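Local coordinates for protein ZYG-9 (PDB 2OF3) that organizes microtubules and spindle poles during mitosis and meiosis in one-cell embryos, probably through tubulin-binding TOG domains of the XMAP215 family, at residues I228-V232 / L256-I261. Residues are numbered along the deposited sequence; the frame is centred on the assembly and turned at random.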
ATOM      1  N   ILE A 228      -5.512 -20.243  -4.928  1.00 22.69           N
ATOM      2  CA  ILE A 228      -6.662 -21.137  -4.959  1.00 22.29           C
ATOM      3  C   ILE A 228      -7.842 -20.418  -4.343  1.00 22.57           C
ATOM      4  O   ILE A 228      -8.919 -20.413  -4.954  1.00 22.12           O
ATOM      5  CB  ILE A 228      -6.384 -22.470  -4.191  1.00 22.70           C
ATOM      6  CG1 ILE A 228      -5.415 -23.330  -4.979  1.00 21.90           C
ATOM      7  CG2 ILE A 228      -7.705 -23.227  -3.889  1.00 24.35           C
ATOM      8  CD1 ILE A 228      -4.769 -24.440  -4.139  1.00 23.79           C
ATOM      9  N   ASN A 229      -7.678 -19.812  -3.162  1.00 21.02           N
ATOM     10  CA  ASN A 229      -8.829 -19.160  -2.543  1.00 21.11           C
ATOM     11  C   ASN A 229      -9.396 -17.914  -3.249  1.00 21.18           C
ATOM     12  O   ASN A 229     -10.582 -17.645  -3.150  1.00 21.74           O
ATOM     13  CB  ASN A 229      -8.568 -18.888  -1.051  1.00 21.06           C
ATOM     14  CG  ASN A 229      -8.570 -20.141  -0.206  1.00 22.48           C
ATOM     15  OD1 ASN A 229      -7.998 -20.170   0.881  1.00 27.33           O
ATOM     16  ND2 ASN A 229      -9.209 -21.152  -0.668  1.00 19.07           N
ATOM     17  N   VAL A 230      -8.575 -17.194  -3.985  1.00 21.90           N
ATOM     18  CA  VAL A 230      -9.064 -16.144  -4.882  1.00 22.77           C
ATOM     19  C   VAL A 230     -10.006 -16.737  -5.962  1.00 22.88           C
ATOM     20  O   VAL A 230     -11.120 -16.226  -6.178  1.00 23.60           O
ATOM     21  CB  VAL A 230      -7.854 -15.313  -5.544  1.00 22.70           C
ATOM     22  CG1 VAL A 230      -8.348 -14.408  -6.721  1.00 22.06           C
ATOM     23  CG2 VAL A 230      -7.057 -14.431  -4.494  1.00 21.34           C
ATOM     24  N   LEU A 231      -9.607 -17.829  -6.609  1.00 23.15           N
ATOM     25  CA  LEU A 231     -10.400 -18.431  -7.686  1.00 23.71           C
ATOM     26  C   LEU A 231     -11.705 -19.023  -7.202  1.00 24.53           C
ATOM     27  O   LEU A 231     -12.742 -18.904  -7.886  1.00 25.51           O
ATOM     28  CB  LEU A 231      -9.571 -19.484  -8.423  1.00 23.31           C
ATOM     29  CG  LEU A 231      -8.317 -18.986  -9.112  1.00 24.11           C
ATOM     30  CD1 LEU A 231      -7.634 -20.165  -9.718  1.00 22.97           C
ATOM     31  CD2 LEU A 231      -8.618 -17.950 -10.207  1.00 25.33           C
ATOM     32  N   VAL A 232     -11.685 -19.630  -6.019  1.00 25.70           N
ATOM     33  CA  VAL A 232     -12.898 -20.101  -5.304  1.00 26.98           C
ATOM     34  C   VAL A 232     -13.859 -18.967  -4.930  1.00 28.77           C
ATOM     35  O   VAL A 232     -15.097 -19.133  -5.021  1.00 28.69           O
ATOM     36  CB  VAL A 232     -12.517 -20.854  -4.000  1.00 27.54           C
ATOM     37  CG1 VAL A 232     -13.742 -21.202  -3.162  1.00 27.48           C
ATOM     38  CG2 VAL A 232     -11.712 -22.115  -4.314  1.00 27.65           C
ATOM     39  N   LEU A 256      -6.951 -29.194  -7.853  1.00 28.63           N
ATOM     40  CA  LEU A 256      -6.855 -28.581  -6.514  1.00 27.75           C
ATOM     41  C   LEU A 256      -7.933 -27.520  -6.336  1.00 26.93           C
ATOM     42  O   LEU A 256      -8.602 -27.453  -5.317  1.00 27.40           O
ATOM     43  CB  LEU A 256      -5.464 -27.973  -6.277  1.00 27.11           C
ATOM     44  CG  LEU A 256      -4.296 -28.965  -6.326  1.00 27.50           C
ATOM     45  CD1 LEU A 256      -2.985 -28.225  -6.501  1.00 27.10           C
ATOM     46  CD2 LEU A 256      -4.326 -29.867  -5.081  1.00 29.32           C
ATOM     47  N   VAL A 257      -8.093 -26.652  -7.314  1.00 27.43           N
ATOM     48  CA  VAL A 257      -9.180 -25.651  -7.220  1.00 28.06           C
ATOM     49  C   VAL A 257     -10.562 -26.324  -7.144  1.00 29.07           C
ATOM     50  O   VAL A 257     -11.370 -25.941  -6.278  1.00 29.39           O
ATOM     51  CB  VAL A 257      -9.077 -24.608  -8.357  1.00 28.05           C
ATOM     52  CG1 VAL A 257     -10.239 -23.613  -8.295  1.00 29.46           C
ATOM     53  CG2 VAL A 257      -7.705 -23.889  -8.262  1.00 27.02           C
ATOM     54  N   GLU A 258     -10.832 -27.347  -7.989  1.00 30.05           N
ATOM     55  CA  GLU A 258     -12.139 -28.070  -7.962  1.00 32.49           C
ATOM     56  C   GLU A 258     -12.433 -28.707  -6.616  1.00 30.96           C
ATOM     57  O   GLU A 258     -13.549 -28.655  -6.137  1.00 30.92           O
ATOM     58  CB  GLU A 258     -12.226 -29.141  -9.055  1.00 31.74           C
ATOM     59  CG  GLU A 258     -12.291 -28.624 -10.504  1.00 37.39           C
ATOM     60  CD  GLU A 258     -11.958 -29.742 -11.561  1.00 38.92           C
ATOM     61  OE1 GLU A 258     -11.368 -30.778 -11.179  1.00 48.06           O
ATOM     62  OE2 GLU A 258     -12.267 -29.588 -12.775  1.00 46.12           O
ATOM     63  N   GLU A 259     -11.421 -29.327  -6.010  1.00 31.09           N
ATOM     64  CA  GLU A 259     -11.530 -29.943  -4.689  1.00 30.59           C
ATOM     65  C   GLU A 259     -11.808 -28.902  -3.587  1.00 30.57           C
ATOM     66  O   GLU A 259     -12.593 -29.153  -2.668  1.00 30.22           O
ATOM     67  CB  GLU A 259     -10.216 -30.737  -4.386  1.00 31.53           C
ATOM     68  CG  GLU A 259     -10.229 -31.601  -3.079  1.00 33.92           C
ATOM     69  CD  GLU A 259     -11.450 -32.580  -3.058  1.00 39.42           C
ATOM     70  OE1 GLU A 259     -11.822 -33.099  -4.134  1.00 41.88           O
ATOM     71  OE2 GLU A 259     -12.068 -32.802  -1.983  1.00 40.20           O
ATOM     72  N   ARG A 260     -11.155 -27.740  -3.656  1.00 30.30           N
ATOM     73  CA  ARG A 260     -11.435 -26.652  -2.707  1.00 30.44           C
ATOM     74  C   ARG A 260     -12.896 -26.184  -2.822  1.00 30.93           C
ATOM     75  O   ARG A 260     -13.559 -25.982  -1.790  1.00 31.08           O
ATOM     76  CB  ARG A 260     -10.487 -25.473  -2.941  1.00 29.09           C
ATOM     77  CG  ARG A 260     -10.536 -24.352  -1.868  1.00 30.10           C
ATOM     78  CD  ARG A 260     -10.171 -24.782  -0.441  1.00 28.99           C
ATOM     79  NE  ARG A 260      -8.840 -25.379  -0.352  1.00 26.80           N
ATOM     80  CZ  ARG A 260      -7.679 -24.715  -0.299  1.00 26.81           C
ATOM     81  NH1 ARG A 260      -7.607 -23.394  -0.294  1.00 25.66           N
ATOM     82  NH2 ARG A 260      -6.552 -25.397  -0.209  1.00 23.70           N
ATOM     83  N   ILE A 261     -13.382 -26.004  -4.062  1.00 31.98           N
ATOM     84  CA  ILE A 261     -14.796 -25.645  -4.328  1.00 33.14           C
ATOM     85  C   ILE A 261     -15.689 -26.714  -3.729  1.00 34.95           C
ATOM     86  O   ILE A 261     -16.589 -26.405  -2.943  1.00 35.86           O
ATOM     87  CB  ILE A 261     -15.112 -25.494  -5.830  1.00 32.88           C
ATOM     88  CG1 ILE A 261     -14.356 -24.272  -6.402  1.00 33.14           C
ATOM     89  CG2 ILE A 261     -16.688 -25.482  -6.078  1.00 31.52           C
ATOM     90  CD1 ILE A 261     -14.229 -24.194  -8.006  1.00 32.77           C
TER
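Arg260 reaches from helix 251-264 across Ile228 and Val232 to Asn229 on helix 221-238. Its CB abuts two methyls, 3.7 Å from Ile228 CG2 and 3.8 Å from Val232 CG2. The next atom, CG, lies anti to the backbone N (chi1 -171°), 3.5 Å from Val232 CG2, and also touches Ile228 CG2. Bends at chi2 and chi3 then turn the chain toward helix 221-238, bringing CD near the Asn229 amide and laying one face of the guanidinium over Ile228 CG2, which touches NH1 at 3.6 Å near the rim of the group. The Asn229 amide stands at the guanidinium edge, its plane turned 59° from that of the arginine. Beneath this polar margin the contact is apolar: Val257 CG2 meets both Ile228 CG1 and Leu231 CD1 at 4.0 Å, while Val232 CG2 also meets Ile261 CG1. The segment axes cross at -59° with a closest approach of 9.5 Å. Val216 of a preceding loop touches Ile228, Leu231 and Val257, and helix 241-246 adds Met242 against Leu231 and Trp243 against Val257 and Ile261. Helix 251-264 is the chain's last, joined here to helix 221-238 at the C-terminal end of the all-helical, HEAT-repeat TOG array, while Asn229 also touches Glu192 of helix 181-198.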